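Local coordinates for protein 33 kDa chaperonin (Thermotoga maritima, PDB 1VQ0) that probably acts as a redox-regulated molecular chaperone that keeps thermally unfolding and oxidatively damaged proteins from aggregating irreversibly, at residues V50-G53 / R54-G58. Sequence-based numbering, arbitrary orientation.
Sequences VVLG and RALIG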
loop_
_atom_site.group_PDB
_atom_site.type_symbol
_atom_site.label_atom_id
_atom_site.label_comp_id
_atom_site.label_asym_id
_atom_site.label_seq_id
_atom_site.Cartn_x
_atom_site.Cartn_y
_atom_site.Cartn_z
ATOM N N VAL A 50 -21.436 4.057 -14.853
ATOM C CA VAL A 50 -21.103 5.308 -14.186
ATOM C C VAL A 50 -19.927 5.069 -13.212
ATOM O O VAL A 50 -19.017 5.872 -13.114
ATOM C CB VAL A 50 -22.370 5.895 -13.491
ATOM C CG1 VAL A 50 -22.014 7.082 -12.555
ATOM C CG2 VAL A 50 -23.373 6.350 -14.529
ATOM N N VAL A 51 -19.961 3.943 -12.498
ATOM C CA VAL A 51 -18.927 3.636 -11.508
ATOM C C VAL A 51 -17.556 3.435 -12.176
ATOM O O VAL A 51 -16.574 4.081 -11.821
ATOM C CB VAL A 51 -19.285 2.359 -10.686
ATOM C CG1 VAL A 51 -18.178 2.055 -9.656
ATOM C CG2 VAL A 51 -20.580 2.542 -9.936
ATOM N N LEU A 52 -17.504 2.521 -13.134
ATOM C CA LEU A 52 -16.305 2.323 -13.933
ATOM C C LEU A 52 -15.869 3.574 -14.717
ATOM O O LEU A 52 -14.699 3.853 -14.799
ATOM C CB LEU A 52 -16.441 1.120 -14.838
ATOM C CG LEU A 52 -15.179 0.687 -15.634
ATOM C CD1 LEU A 52 -13.938 0.563 -14.745
ATOM C CD2 LEU A 52 -15.364 -0.606 -16.400
ATOM N N GLY A 53 -16.826 4.294 -15.300
ATOM C CA GLY A 53 -16.537 5.493 -16.058
ATOM C C GLY A 53 -15.823 6.535 -15.204
ATOM O O GLY A 53 -14.838 7.130 -15.613
ATOM N N ARG A 54 -16.296 6.738 -13.999
ATOM C CA ARG A 54 -15.685 7.698 -13.142
ATOM C C ARG A 54 -14.251 7.319 -12.813
ATOM O O ARG A 54 -13.359 8.201 -12.755
ATOM C CB ARG A 54 -16.430 7.826 -11.846
ATOM C CG ARG A 54 -17.762 8.620 -11.902
ATOM C CD ARG A 54 -18.224 9.041 -10.483
ATOM N NE ARG A 54 -19.615 9.460 -10.475
ATOM C CZ ARG A 54 -20.304 9.754 -9.373
ATOM N NH1 ARG A 54 -19.727 9.681 -8.193
ATOM N NH2 ARG A 54 -21.573 10.112 -9.446
ATOM N N ALA A 55 -14.053 6.015 -12.615
ATOM C CA ALA A 55 -12.767 5.467 -12.293
ATOM C C ALA A 55 -11.777 5.594 -13.486
ATOM O O ALA A 55 -10.640 6.056 -13.270
ATOM C CB ALA A 55 -12.881 4.053 -11.829
ATOM N N LEU A 56 -12.261 5.253 -14.706
ATOM C CA LEU A 56 -11.527 5.455 -15.964
ATOM C C LEU A 56 -11.169 6.928 -16.173
ATOM O O LEU A 56 -10.072 7.239 -16.558
ATOM C CB LEU A 56 -12.328 4.958 -17.184
ATOM C CG LEU A 56 -12.586 3.467 -17.244
ATOM C CD1 LEU A 56 -13.559 3.031 -18.381
ATOM C CD2 LEU A 56 -11.225 2.769 -17.398
ATOM N N ILE A 57 -12.107 7.825 -15.916
ATOM C CA ILE A 57 -11.817 9.277 -16.023
ATOM C C ILE A 57 -10.667 9.643 -15.056
ATOM O O ILE A 57 -9.688 10.250 -15.456
ATOM C CB ILE A 57 -13.077 10.111 -15.755
ATOM C CG1 ILE A 57 -14.104 9.854 -16.881
ATOM C CG2 ILE A 57 -12.765 11.611 -15.641
ATOM C CD1 ILE A 57 -15.558 10.162 -16.491
ATOM N N GLY A 58 -10.814 9.240 -13.799
ATOM C CA GLY A 58 -9.768 9.379 -12.771
ATOM C C GLY A 58 -8.407 8.970 -13.272
ATOM O O GLY A 58 -7.492 9.770 -13.280
#
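Leu52 and Leu56, one helical turn apart, meet where CG of Leu52 comes within 4.0 Å of CD1 of Leu56, the two side chains crossing at a slant. Leu52 carries its CG anti to the backbone N (chi1 -173°), which swings its branch to the carbonyl side and so along the helix to its partner. Around the helix, Val50 and Arg54 run side by side in the same direction, with CG1 of Val50 4.0 Å from NE of Arg54, approaching the guanidinium obliquely. The arginine chain is extended from CG to NE as it runs past Val50, and Val116, Ile148 and Ile168 also touch it. Its NH1 forms a salt bridge with OE1 of Glu147.

Gly53 meets the next turn through its backbone: CG1 of Ile57 lies 3.1 Å from the carbonyl O of Gly53, with CD1 close behind. The same oxygen accepts a hydrogen bond from the backbone N of Ile57 at 2.8 Å. The bond from Leu56 N to Leu52 O is equally short and straighter, with an N-H...O angle of 171°. Arg54 N reaches Val50 O at 3.0 Å, whereas Ala55 N to Val51 O, at 3.3 Å, is the longest of the four i to i+4 bonds between 50-53 and 54-58.

This buried stretch of helix 46-62 lies close to the centre of the chain, contacting two strands and a helix. Val51, Ala55 and Leu56 pack on strand 84-90 through Val85 and Ala87, Ile57 reaches Ile168 and Val170 of strand 164-173, and helix 116-120 presents Val116 to Val50, Val51 and Arg54.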